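Local coordinates for protein NADH dehydrogenase, putative (Plasmodium falciparum, PDB 5JWC) that oxidises NADH and probably passes the electrons through its bound FAD to ubiquinone, as a type II NADH dehydrogenase of the malaria parasite, at residues K30-F41 and Y52-F63. Numbering follows the deposited sequence.
Sequences KIIILGSGWGGF and YDVTLISPRNYF. With FAD (flavin-adenine dinucleotide), chain C.
Phe63 presents a different part of its ring to each of two aromatic neighbours. Its edge meets the face of Trp38 in a T-shaped pair, planes at 82°, and Phe63 CZ stands over the middle of the indole, 3.6 Å from Trp38 CE2; FAD O4' lies at the indole edge, near its plane. One Phe63 face receives Phe41 CD2, 3.4 Å from Phe63 CG; those rings are nearly parallel yet slid so far apart that they scarcely overlap, and in return Phe63 CB sits over the Phe41 face, off-centre. Near the Phe63 edge lie Ser36 O and the start of the helix. The guanidinium of Arg60 likewise has a partner over one face, FAD O3B, and another at its edge: Arg60 NH2 donates to Ser36 O (3.1 Å), which lies in the guanidinium plane, while NH2 stands above the plane of the Ser36 carbonyl, not on a lone pair. Arg60 NE bonds to Tyr62 O, and NH1 forms a salt bridge with Asp157, which together fix the group's rotation. At the far end of the contact, Ile31 CD1 rests on the Tyr52 face in a CH-pi contact.

Between these ends runs the dinucleotide-binding beta-alpha-beta unit of a Rossmann-type fold. Parallel strands 30-34 and 53-57 exchange five backbone hydrogen bonds, from Ile31 N to Asp53 O through to Gly35 N to Ile57 O. After strand 30-34 the GxGxxG motif, Gly35 and Gly37 in the turn and Gly40 in the helix, brings the FAD diphosphate against the helix start, where Trp38 N donates to FAD O2A (3.1 Å) and Gly39 N to FAD O1P (2.8 Å). Ser36 N holds the ribose at FAD O3B. Ser36 OG, set between its backbone N and carbonyl carbon (chi1 49°), donates to Arg60 O (2.7 Å) and accepts from Ser58 OG (2.9 Å); that same Ser58 OG accepts from Arg60 N, an ST turn.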
loop_
_atom_site.group_PDB
_atom_site.type_symbol
_atom_site.label_atom_id
_atom_site.label_comp_id
_atom_site.label_asym_id
_atom_site.label_seq_id
_atom_site.Cartn_x
_atom_site.Cartn_y
_atom_site.Cartn_z
ATOM N N LYS A 30 -7.509 20.341 30.404
ATOM C CA LYS A 30 -7.533 19.835 29.049
ATOM C C LYS A 30 -6.389 20.405 28.194
ATOM O O LYS A 30 -6.269 21.628 28.031
ATOM C CB LYS A 30 -8.868 20.172 28.385
ATOM C CG LYS A 30 -9.397 19.065 27.510
ATOM C CD LYS A 30 -10.862 19.288 27.111
ATOM C CE LYS A 30 -11.060 18.872 25.639
ATOM N NZ LYS A 30 -12.377 19.271 25.048
ATOM N N ILE A 31 -5.564 19.514 27.649
ATOM C CA ILE A 31 -4.579 19.899 26.646
ATOM C C ILE A 31 -5.018 19.375 25.282
ATOM O O ILE A 31 -5.203 18.168 25.106
ATOM C CB ILE A 31 -3.172 19.339 26.948
ATOM C CG1 ILE A 31 -2.681 19.748 28.334
ATOM C CG2 ILE A 31 -2.196 19.791 25.875
ATOM C CD1 ILE A 31 -1.405 19.028 28.758
ATOM N N ILE A 32 -5.195 20.276 24.326
ATOM C CA ILE A 32 -5.403 19.872 22.948
ATOM C C ILE A 32 -4.087 20.015 22.181
ATOM O O ILE A 32 -3.462 21.074 22.207
ATOM C CB ILE A 32 -6.496 20.701 22.249
ATOM C CG1 ILE A 32 -7.884 20.419 22.861
ATOM C CG2 ILE A 32 -6.507 20.409 20.762
ATOM C CD1 ILE A 32 -9.008 21.043 22.078
ATOM N N ILE A 33 -3.665 18.940 21.528
ATOM C CA ILE A 33 -2.501 18.966 20.643
ATOM C C ILE A 33 -2.972 19.017 19.196
ATOM O O ILE A 33 -3.747 18.152 18.761
ATOM C CB ILE A 33 -1.636 17.721 20.832
ATOM C CG1 ILE A 33 -1.259 17.544 22.288
ATOM C CG2 ILE A 33 -0.381 17.767 19.929
ATOM C CD1 ILE A 33 -0.825 16.117 22.576
ATOM N N LEU A 34 -2.524 20.016 18.443
ATOM C CA LEU A 34 -2.869 20.068 17.034
ATOM C C LEU A 34 -1.702 19.521 16.232
ATOM O O LEU A 34 -0.622 20.105 16.245
ATOM C CB LEU A 34 -3.181 21.484 16.578
ATOM C CG LEU A 34 -4.297 22.210 17.318
ATOM C CD1 LEU A 34 -4.533 23.575 16.640
ATOM C CD2 LEU A 34 -5.568 21.353 17.330
ATOM N N GLY A 35 -1.923 18.411 15.536
ATOM C CA GLY A 35 -0.896 17.840 14.669
ATOM C C GLY A 35 -0.405 16.509 15.204
ATOM O O GLY A 35 -0.185 16.342 16.424
ATOM N N SER A 36 -0.231 15.559 14.291
ATOM C CA SER A 36 0.264 14.236 14.649
ATOM C C SER A 36 1.664 14.006 14.057
ATOM O O SER A 36 1.992 12.908 13.611
ATOM C CB SER A 36 -0.705 13.147 14.159
ATOM O OG SER A 36 -1.062 13.332 12.784
ATOM N N GLY A 37 2.486 15.052 14.049
ATOM C CA GLY A 37 3.786 14.966 13.418
ATOM C C GLY A 37 4.901 14.901 14.438
ATOM O O GLY A 37 4.680 14.485 15.565
ATOM N N TRP A 38 6.096 15.342 14.052
ATOM C CA TRP A 38 7.242 15.223 14.952
ATOM C C TRP A 38 7.002 15.948 16.276
ATOM O O TRP A 38 7.317 15.424 17.338
ATOM C CB TRP A 38 8.524 15.726 14.276
ATOM C CG TRP A 38 9.144 14.656 13.382
ATOM C CD1 TRP A 38 8.991 14.529 12.043
ATOM C CD2 TRP A 38 9.963 13.560 13.803
ATOM N NE1 TRP A 38 9.676 13.430 11.587
ATOM C CE2 TRP A 38 10.286 12.817 12.644
ATOM C CE3 TRP A 38 10.475 13.138 15.038
ATOM C CZ2 TRP A 38 11.102 11.684 12.684
ATOM C CZ3 TRP A 38 11.280 12.004 15.077
ATOM C CH2 TRP A 38 11.575 11.289 13.910
ATOM N N GLY A 39 6.419 17.131 16.221
ATOM C CA GLY A 39 6.107 17.834 17.447
ATOM C C GLY A 39 4.948 17.209 18.207
ATOM O O GLY A 39 5.082 16.826 19.376
ATOM N N GLY A 40 3.802 17.117 17.534
ATOM C CA GLY A 40 2.576 16.669 18.173
ATOM C C GLY A 40 2.686 15.273 18.746
ATOM O O GLY A 40 2.343 15.052 19.907
ATOM N N PHE A 41 3.172 14.333 17.937
ATOM C CA PHE A 41 3.303 12.938 18.356
ATOM C C PHE A 41 4.315 12.774 19.484
ATOM O O PHE A 41 4.059 12.045 20.455
ATOM C CB PHE A 41 3.686 12.046 17.148
ATOM C CG PHE A 41 3.716 10.557 17.449
ATOM C CD1 PHE A 41 2.623 9.916 17.987
ATOM C CD2 PHE A 41 4.851 9.809 17.188
ATOM C CE1 PHE A 41 2.656 8.534 18.258
ATOM C CE2 PHE A 41 4.894 8.428 17.447
ATOM C CZ PHE A 41 3.785 7.796 17.982
ATOM N N TYR A 52 -3.043 15.120 33.059
ATOM C CA TYR A 52 -3.835 15.927 32.152
ATOM C C TYR A 52 -4.806 15.090 31.344
ATOM O O TYR A 52 -4.642 13.884 31.200
ATOM C CB TYR A 52 -2.927 16.731 31.205
ATOM C CG TYR A 52 -1.985 17.719 31.900
ATOM C CD1 TYR A 52 -2.393 19.017 32.174
ATOM C CD2 TYR A 52 -0.697 17.348 32.271
ATOM C CE1 TYR A 52 -1.536 19.934 32.802
ATOM C CE2 TYR A 52 0.162 18.255 32.901
ATOM C CZ TYR A 52 -0.267 19.538 33.162
ATOM O OH TYR A 52 0.580 20.436 33.773
ATOM N N ASP A 53 -5.830 15.754 30.830
ATOM C CA ASP A 53 -6.731 15.160 29.858
ATOM C C ASP A 53 -6.319 15.613 28.465
ATOM O O ASP A 53 -6.559 16.758 28.072
ATOM C CB ASP A 53 -8.179 15.545 30.134
ATOM C CG ASP A 53 -9.137 14.935 29.131
ATOM O OD1 ASP A 53 -9.135 13.688 28.986
ATOM O OD2 ASP A 53 -9.879 15.704 28.480
ATOM N N VAL A 54 -5.687 14.705 27.730
ATOM C CA VAL A 54 -5.020 15.054 26.479
ATOM C C VAL A 54 -5.778 14.555 25.267
ATOM O O VAL A 54 -6.077 13.356 25.162
ATOM C CB VAL A 54 -3.603 14.473 26.438
ATOM C CG1 VAL A 54 -2.898 14.843 25.117
ATOM C CG2 VAL A 54 -2.797 14.921 27.665
ATOM N N THR A 55 -6.068 15.472 24.345
ATOM C CA THR A 55 -6.632 15.077 23.066
ATOM C C THR A 55 -5.745 15.559 21.925
ATOM O O THR A 55 -5.412 16.745 21.847
ATOM C CB THR A 55 -8.076 15.630 22.877
ATOM O OG1 THR A 55 -8.891 15.220 23.983
ATOM C CG2 THR A 55 -8.689 15.104 21.603
ATOM N N LEU A 56 -5.349 14.640 21.049
ATOM C CA LEU A 56 -4.630 15.028 19.860
ATOM C C LEU A 56 -5.593 15.112 18.696
ATOM O O LEU A 56 -6.414 14.208 18.457
ATOM C CB LEU A 56 -3.479 14.059 19.561
ATOM C CG LEU A 56 -2.473 14.523 18.495
ATOM C CD1 LEU A 56 -1.077 13.913 18.825
ATOM C CD2 LEU A 56 -2.900 14.135 17.085
ATOM N N ILE A 57 -5.481 16.212 17.970
ATOM C CA ILE A 57 -6.345 16.484 16.853
ATOM C C ILE A 57 -5.516 16.678 15.590
ATOM O O ILE A 57 -4.648 17.549 15.536
ATOM C CB ILE A 57 -7.189 17.741 17.127
ATOM C CG1 ILE A 57 -8.073 17.499 18.343
ATOM C CG2 ILE A 57 -8.046 18.052 15.945
ATOM C CD1 ILE A 57 -8.824 18.711 18.774
ATOM N N SER A 58 -5.793 15.873 14.576
ATOM C CA SER A 58 -5.076 15.950 13.310
ATOM C C SER A 58 -5.870 15.242 12.230
ATOM O O SER A 58 -6.531 14.249 12.521
ATOM C CB SER A 58 -3.687 15.318 13.441
ATOM O OG SER A 58 -3.053 15.281 12.184
ATOM N N PRO A 59 -5.815 15.737 10.981
ATOM C CA PRO A 59 -6.529 15.010 9.921
ATOM C C PRO A 59 -5.813 13.713 9.540
ATOM O O PRO A 59 -6.363 12.900 8.803
ATOM C CB PRO A 59 -6.535 16.003 8.750
ATOM C CG PRO A 59 -5.306 16.854 8.981
ATOM C CD PRO A 59 -5.186 16.975 10.487
ATOM N N ARG A 60 -4.601 13.535 10.057
ATOM C CA ARG A 60 -3.768 12.370 9.777
ATOM C C ARG A 60 -3.718 11.493 11.018
ATOM O O ARG A 60 -3.209 11.920 12.067
ATOM C CB ARG A 60 -2.352 12.818 9.378
ATOM C CG ARG A 60 -1.522 11.811 8.604
ATOM C CD ARG A 60 -0.142 12.403 8.260
ATOM N NE ARG A 60 0.681 12.544 9.455
ATOM C CZ ARG A 60 1.866 13.154 9.481
ATOM N NH1 ARG A 60 2.371 13.671 8.368
ATOM N NH2 ARG A 60 2.546 13.225 10.616
ATOM N N ASN A 61 -4.235 10.270 10.932
ATOM C CA ASN A 61 -4.300 9.461 12.147
ATOM C C ASN A 61 -3.065 8.582 12.337
ATOM O O ASN A 61 -3.071 7.625 13.112
ATOM C CB ASN A 61 -5.594 8.637 12.183
ATOM C CG ASN A 61 -5.537 7.421 11.313
ATOM O OD1 ASN A 61 -4.939 7.444 10.241
ATOM N ND2 ASN A 61 -6.164 6.344 11.770
ATOM N N TYR A 62 -1.988 8.938 11.651
ATOM C CA TYR A 62 -0.704 8.287 11.868
ATOM C C TYR A 62 0.395 9.347 11.932
ATOM O O TYR A 62 0.221 10.438 11.423
ATOM C CB TYR A 62 -0.411 7.262 10.753
ATOM C CG TYR A 62 -0.546 7.865 9.370
ATOM C CD1 TYR A 62 0.553 8.422 8.718
ATOM C CD2 TYR A 62 -1.776 7.907 8.727
ATOM C CE1 TYR A 62 0.444 8.974 7.476
ATOM C CE2 TYR A 62 -1.899 8.470 7.453
ATOM C CZ TYR A 62 -0.781 9.007 6.843
ATOM O OH TYR A 62 -0.880 9.586 5.599
ATOM N N PHE A 63 1.514 9.005 12.567
ATOM C CA PHE A 63 2.736 9.811 12.558
ATOM C C PHE A 63 3.588 9.363 11.376
ATOM O O PHE A 63 3.667 8.167 11.100
ATOM C CB PHE A 63 3.497 9.637 13.882
ATOM C CG PHE A 63 4.989 9.930 13.802
ATOM C CD1 PHE A 63 5.468 11.241 13.854
ATOM C CD2 PHE A 63 5.914 8.883 13.700
ATOM C CE1 PHE A 63 6.846 11.509 13.806
ATOM C CE2 PHE A 63 7.281 9.141 13.643
ATOM C CZ PHE A 63 7.745 10.453 13.701
HETATM P PA FAD C . 4.941 17.694 10.839
HETATM O O1A FAD C . 4.852 17.853 9.349
HETATM O O2A FAD C . 5.837 16.590 11.278
HETATM O O5B FAD C . 3.473 17.499 11.469
HETATM C C5B FAD C . 2.435 18.425 11.240
HETATM C C4B FAD C . 1.143 17.721 11.620
HETATM O O4B FAD C . 0.094 18.667 11.668
HETATM C C3B FAD C . 0.754 16.665 10.581
HETATM O O3B FAD C . 0.245 15.537 11.259
HETATM C C2B FAD C . -0.391 17.314 9.835
HETATM O O2B FAD C . -1.290 16.343 9.352
HETATM C C1B FAD C . -1.006 18.133 10.965
HETATM N N9A FAD C . -1.843 19.258 10.540
HETATM C C8A FAD C . -1.675 20.078 9.450
HETATM N N7A FAD C . -2.678 20.991 9.465
HETATM C C5A FAD C . -3.467 20.766 10.538
HETATM C C6A FAD C . -4.606 21.403 11.005
HETATM N N6A FAD C . -5.062 22.497 10.396
HETATM N N1A FAD C . -5.200 20.945 12.159
HETATM C C2A FAD C . -4.667 19.862 12.835
HETATM N N3A FAD C . -3.533 19.230 12.360
HETATM C C4A FAD C . -2.952 19.676 11.224
HETATM N N1 FAD C . 14.298 16.692 9.717
HETATM C C2 FAD C . 15.437 16.254 10.336
HETATM O O2 FAD C . 15.750 16.728 11.422
HETATM N N3 FAD C . 16.228 15.273 9.761
HETATM C C4 FAD C . 15.893 14.705 8.560
HETATM O O4 FAD C . 16.616 13.822 8.078
HETATM C C4X FAD C . 14.732 15.131 7.926
HETATM N N5 FAD C . 14.353 14.591 6.717
HETATM C C5X FAD C . 13.186 15.034 6.105
HETATM C C6 FAD C . 12.790 14.478 4.902
HETATM C C7 FAD C . 11.630 14.903 4.264
HETATM C C7M FAD C . 11.245 14.273 2.945
HETATM C C8 FAD C . 10.843 15.888 4.847
HETATM C C8M FAD C . 9.589 16.363 4.177
HETATM C C9 FAD C . 11.239 16.448 6.064
HETATM C C9A FAD C . 12.403 16.019 6.697
HETATM N N10 FAD C . 12.798 16.564 7.906
HETATM C C10 FAD C . 13.941 16.121 8.516
HETATM C "C1'" FAD C . 12.015 17.668 8.554
HETATM C "C2'" FAD C . 10.916 17.233 9.489
HETATM O "O2'" FAD C . 10.042 16.385 8.798
HETATM C "C3'" FAD C . 10.139 18.477 9.881
HETATM O "O3'" FAD C . 11.000 19.463 10.404
HETATM C "C4'" FAD C . 9.119 18.040 10.918
HETATM O "O4'" FAD C . 8.132 17.328 10.218
HETATM C "C5'" FAD C . 8.498 19.206 11.670
HETATM O "O5'" FAD C . 7.635 18.662 12.647
HETATM P P FAD C . 6.182 19.317 12.880
HETATM O O1P FAD C . 5.508 18.619 14.039
HETATM O O2P FAD C . 6.398 20.793 13.064
HETATM O O3P FAD C . 5.403 19.104 11.474
#